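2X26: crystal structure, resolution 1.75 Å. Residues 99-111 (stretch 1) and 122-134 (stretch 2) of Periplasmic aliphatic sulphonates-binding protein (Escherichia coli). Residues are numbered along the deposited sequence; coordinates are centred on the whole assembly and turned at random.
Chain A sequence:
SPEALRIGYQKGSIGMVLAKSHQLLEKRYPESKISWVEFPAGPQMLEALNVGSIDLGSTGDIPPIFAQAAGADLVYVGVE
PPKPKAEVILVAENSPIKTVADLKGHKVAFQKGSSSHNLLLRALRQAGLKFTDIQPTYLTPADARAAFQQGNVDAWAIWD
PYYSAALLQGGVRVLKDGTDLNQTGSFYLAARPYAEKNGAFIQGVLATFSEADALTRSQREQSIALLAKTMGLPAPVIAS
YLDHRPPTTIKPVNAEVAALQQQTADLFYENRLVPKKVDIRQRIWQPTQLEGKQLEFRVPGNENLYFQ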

# COMPACT_ATOMS: atom_id res chain seq x y z
N THR A 99 -8.40 27.00 -4.46
CA THR A 99 -7.75 26.11 -5.45
C THR A 99 -6.34 25.79 -5.00
O THR A 99 -5.80 26.45 -4.13
N VAL A 100 -5.71 24.81 -5.62
CA VAL A 100 -4.31 24.50 -5.25
C VAL A 100 -3.37 25.68 -5.54
O VAL A 100 -2.42 25.95 -4.82
N ALA A 101 -3.65 26.37 -6.62
CA ALA A 101 -2.93 27.60 -6.93
C ALA A 101 -2.95 28.59 -5.77
O ALA A 101 -1.97 29.31 -5.58
N ASP A 102 -4.03 28.62 -5.01
CA ASP A 102 -4.11 29.56 -3.90
C ASP A 102 -3.16 29.24 -2.76
O ASP A 102 -2.94 30.07 -1.88
N LEU A 103 -2.55 28.05 -2.78
CA LEU A 103 -1.54 27.72 -1.76
C LEU A 103 -0.23 28.49 -1.90
O LEU A 103 0.57 28.48 -0.99
N LYS A 104 0.02 29.11 -3.05
CA LYS A 104 1.25 29.90 -3.25
C LYS A 104 1.54 30.76 -2.03
O LYS A 104 0.68 31.51 -1.60
N GLY A 105 2.75 30.65 -1.47
CA GLY A 105 3.15 31.50 -0.35
C GLY A 105 2.71 31.01 1.03
O GLY A 105 3.10 31.60 2.05
N HIS A 106 1.92 29.95 1.08
CA HIS A 106 1.37 29.44 2.35
C HIS A 106 2.11 28.25 2.93
O HIS A 106 2.92 27.62 2.24
N LYS A 107 1.83 27.93 4.21
CA LYS A 107 2.46 26.81 4.89
C LYS A 107 1.61 25.54 4.71
O LYS A 107 0.41 25.54 5.00
N VAL A 108 2.24 24.49 4.21
CA VAL A 108 1.53 23.24 4.02
C VAL A 108 2.22 22.13 4.81
O VAL A 108 3.40 21.84 4.55
N ALA A 109 1.50 21.45 5.71
CA ALA A 109 2.08 20.37 6.48
C ALA A 109 1.88 19.04 5.75
O ALA A 109 0.81 18.82 5.17
N PHE A 110 2.88 18.17 5.82
CA PHE A 110 2.82 16.77 5.32
C PHE A 110 4.07 16.03 5.74
O PHE A 110 5.07 16.67 6.07
N GLN A 111 4.08 14.70 5.63
CA GLN A 111 5.25 13.90 5.99
C GLN A 111 6.24 13.80 4.83
O GLN A 111 5.88 13.43 3.72
N ARG A 122 2.84 16.75 -7.20
CA ARG A 122 2.03 16.65 -8.43
C ARG A 122 0.91 17.67 -8.53
O ARG A 122 0.70 18.24 -9.60
N ALA A 123 0.22 17.90 -7.41
CA ALA A 123 -0.84 18.92 -7.37
C ALA A 123 -0.27 20.31 -7.65
O ALA A 123 -0.87 21.10 -8.40
N LEU A 124 0.85 20.64 -6.99
CA LEU A 124 1.46 21.95 -7.19
C LEU A 124 1.90 22.11 -8.63
O LEU A 124 1.71 23.19 -9.24
N ARG A 125 2.46 21.04 -9.19
CA ARG A 125 2.94 21.09 -10.58
C ARG A 125 1.81 21.40 -11.57
O ARG A 125 2.02 22.18 -12.52
N GLN A 126 0.64 20.83 -11.33
CA GLN A 126 -0.53 21.15 -12.17
C GLN A 126 -0.84 22.63 -12.16
O GLN A 126 -1.22 23.18 -13.20
N ALA A 127 -0.71 23.26 -10.97
CA ALA A 127 -1.05 24.66 -10.78
C ALA A 127 0.14 25.58 -11.09
O ALA A 127 0.13 26.81 -10.84
N GLY A 128 1.18 25.00 -11.69
CA GLY A 128 2.35 25.75 -12.16
C GLY A 128 3.22 26.20 -11.00
O GLY A 128 3.79 27.29 -11.07
N LEU A 129 3.31 25.37 -9.95
CA LEU A 129 4.08 25.70 -8.75
C LEU A 129 5.11 24.64 -8.39
O LEU A 129 4.98 23.48 -8.81
N LYS A 130 6.13 25.04 -7.63
CA LYS A 130 7.11 24.09 -7.10
C LYS A 130 7.17 24.23 -5.56
O LYS A 130 6.54 25.12 -5.00
N PHE A 131 7.93 23.37 -4.88
CA PHE A 131 8.07 23.49 -3.42
C PHE A 131 8.68 24.81 -2.98
O PHE A 131 8.55 25.21 -1.82
N THR A 132 9.40 25.47 -3.90
CA THR A 132 10.01 26.76 -3.57
C THR A 132 8.96 27.86 -3.62
O THR A 132 9.24 29.00 -3.28
N ASP A 133 7.73 27.50 -4.03
CA ASP A 133 6.65 28.48 -4.17
C ASP A 133 5.72 28.45 -2.94
O ASP A 133 4.84 29.30 -2.81
N ILE A 134 5.90 27.47 -2.06
CA ILE A 134 5.21 27.43 -0.76
C ILE A 134 6.23 27.27 0.38
O ILE A 134 7.44 27.31 0.14

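Short segments that lack a shared sheet or paired helices can still pack closely when apolar side chains fill the space between them and a single backbone hydrogen bond joins them. The contact between residues 99-111 and 122-134 of this sulphonate-binding protein illustrates the principle, burying 574 Å² counted over both sides.

Its apolar centre is built from Val 100, Leu 129 and Ile 134. Val 100 points toward the second stretch with chi1 in the t well, which sets CG1 over the end of the helix. There CG1 lies 4.0 Å from CB of Ala 127, 4.1 Å from CD2 of Leu 124 and 3.6 Å from the carbonyl O of Ala 123. Leu 124 leaves its backbone sideways, but its m,t rotamer brings the end of the side chain nearer to the valine. Ala 101 and Ala 127 approach each other closely: the CA atoms of Ala 101 and Ala 127 are 5.2 Å apart and their CB atoms 4.0 Å.

Leu 129, also m,t, points toward the first stretch and rests against the backbone of the 3-10 segment and the residue before it. Its CD1 is 4.0 Å from O of Ala 101 and 4.1 Å from O of Val 100, while its CD2 reaches CD of Lys 104 at 3.8 Å. The aliphatic part of an otherwise exposed lysine thus covers the leucine.

Ile 134 is covered more than any other residue here, although its CA-to-CB bond runs sideways. Its p,t rotamer spreads the branches in two directions: CG2 lies 3.5 Å from O of Leu 103, and CD1 extends to CG2 of Val 108, 3.8 Å away, on the strand. Val 108 (t) points toward it. Farther along the strand, Phe 110, with chi1 at 58°, meets Phe 131, whose chi1 is -89°. Their closest atoms, CZ of Phe 110 and CE2 of Phe 131, are 3.6 Å apart; the ring planes are inclined at 62°, an oblique arrangement that continues the apolar surface.

The polar edge lies at the turn. Gly 105 N donates to Asp 133 O at 2.8 Å, the sole hydrogen bond between the stretches. Gly 105 sits in a type II turn from Leu 103 to His 106, with a positive phi; at these backbone angles a CB would jam against the preceding carbonyl, so the turn itself calls for glycine.

Several other polar side chains bond within their own stretch, while Arg 122 and Gln 126 find partners elsewhere in the structure. Asp 133 OD2 accepts from Lys 130 N at 2.7 Å, within the loop that presents the carbonyl to Gly 105. In the first stretch, Asp 102 OD2 accepts from Thr 99 N at 3.1 Å, and His 106 ND1 donates to Asp 102 O at 3.2 Å. Apolar residues supply most of the contact between the two stretches.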

# COMPACT_ATOMS: atom_id res chain seq x y z
CB THR A 99 -7.63 26.80 -6.83
OG1 THR A 99 -6.81 27.96 -6.68
CG2 THR A 99 -8.99 27.14 -7.39
CB VAL A 100 -3.83 23.25 -6.03
CG1 VAL A 100 -2.36 23.08 -5.82
CG2 VAL A 100 -4.59 22.03 -5.50
CB ALA A 101 -3.50 28.22 -8.20
CB ASP A 102 -5.52 29.69 -3.35
CG ASP A 102 -6.46 30.32 -4.32
OD1 ASP A 102 -6.00 31.07 -5.22
OD2 ASP A 102 -7.68 30.05 -4.18
CB LEU A 103 -1.23 26.24 -1.74
CG LEU A 103 -2.41 25.35 -1.30
CD1 LEU A 103 -2.09 23.96 -1.62
CD2 LEU A 103 -2.68 25.46 0.15
CB LYS A 104 1.13 30.81 -4.48
CG LYS A 104 2.46 31.44 -4.89
CD LYS A 104 2.46 31.92 -6.34
CE LYS A 104 3.82 32.53 -6.72
NZ LYS A 104 3.85 33.11 -8.14
CB HIS A 106 -0.13 29.14 2.23
CG HIS A 106 -0.97 30.37 2.12
ND1 HIS A 106 -1.67 30.70 0.97
CD2 HIS A 106 -1.21 31.36 3.00
CE1 HIS A 106 -2.30 31.84 1.16
NE2 HIS A 106 -2.04 32.27 2.38
CB LYS A 107 2.65 27.09 6.39
CG LYS A 107 3.42 28.35 6.71
CD LYS A 107 3.22 28.64 8.22
CE LYS A 107 3.19 30.09 8.56
NZ LYS A 107 4.55 30.61 8.82
CB VAL A 108 1.49 22.89 2.53
CG1 VAL A 108 0.70 21.57 2.31
CG2 VAL A 108 0.86 24.05 1.67
CB ALA A 109 1.42 20.29 7.82
CB PHE A 110 2.73 16.74 3.78
CG PHE A 110 3.90 17.42 3.09
CD1 PHE A 110 4.98 16.68 2.57
CD2 PHE A 110 3.94 18.82 2.99
CE1 PHE A 110 6.06 17.35 1.95
CE2 PHE A 110 5.03 19.47 2.41
CZ PHE A 110 6.07 18.73 1.88
CB GLN A 111 4.84 12.48 6.47
CG GLN A 111 6.06 11.72 7.02
CD GLN A 111 5.67 10.35 7.60
OE1 GLN A 111 5.38 10.23 8.78
NE2 GLN A 111 5.73 9.34 6.78
CB ARG A 122 1.46 15.26 -8.57
CG ARG A 122 2.53 14.23 -8.88
CD ARG A 122 1.95 12.88 -8.66
NE ARG A 122 3.01 11.89 -8.63
CZ ARG A 122 3.40 11.19 -9.68
NH1 ARG A 122 2.81 11.35 -10.87
NH2 ARG A 122 4.39 10.32 -9.51
CB ALA A 123 -1.54 18.90 -5.99
CB LEU A 124 2.65 22.15 -6.24
CG LEU A 124 2.33 22.28 -4.75
CD1 LEU A 124 3.64 22.43 -3.98
CD2 LEU A 124 1.46 23.52 -4.52
CB ARG A 125 3.65 19.79 -11.01
CG ARG A 125 4.26 19.84 -12.43
CD ARG A 125 5.30 18.73 -12.68
NE ARG A 125 4.73 17.40 -12.45
CZ ARG A 125 5.39 16.25 -12.46
NH1 ARG A 125 6.69 16.20 -12.72
NH2 ARG A 125 4.72 15.12 -12.23
CB GLN A 126 -1.81 20.45 -11.67
CG GLN A 126 -1.90 19.03 -11.96
CD GLN A 126 -3.30 18.49 -11.73
OE1 GLN A 126 -3.99 18.88 -10.76
NE2 GLN A 126 -3.69 17.53 -12.56
CB ALA A 127 -1.55 24.85 -9.31
CB LEU A 129 3.16 25.96 -7.56
CG LEU A 129 2.10 27.07 -7.70
CD1 LEU A 129 1.16 27.07 -6.49
CD2 LEU A 129 2.72 28.48 -7.87
CB LYS A 130 8.48 24.39 -7.72
CG LYS A 130 8.66 24.02 -9.21
CD LYS A 130 10.12 24.26 -9.62
CE LYS A 130 10.43 23.67 -11.00
NZ LYS A 130 9.91 24.47 -12.18
CB PHE A 131 8.91 22.35 -2.83
CG PHE A 131 8.11 21.15 -2.45
CD1 PHE A 131 6.86 20.90 -3.02
CD2 PHE A 131 8.61 20.25 -1.53
CE1 PHE A 131 6.12 19.74 -2.64
CE2 PHE A 131 7.92 19.12 -1.18
CZ PHE A 131 6.66 18.87 -1.71
CB THR A 132 11.25 27.10 -4.46
OG1 THR A 132 10.95 26.89 -5.84
CG2 THR A 132 12.44 26.25 -4.07
CB ASP A 133 5.85 28.26 -5.46
CG ASP A 133 6.67 28.57 -6.73
OD1 ASP A 133 7.24 29.70 -6.86
OD2 ASP A 133 6.74 27.68 -7.62
CB ILE A 134 4.19 26.25 -0.65
CG1 ILE A 134 4.92 24.92 -0.71
CG2 ILE A 134 3.18 26.30 -1.82
CD1 ILE A 134 4.09 23.70 -0.28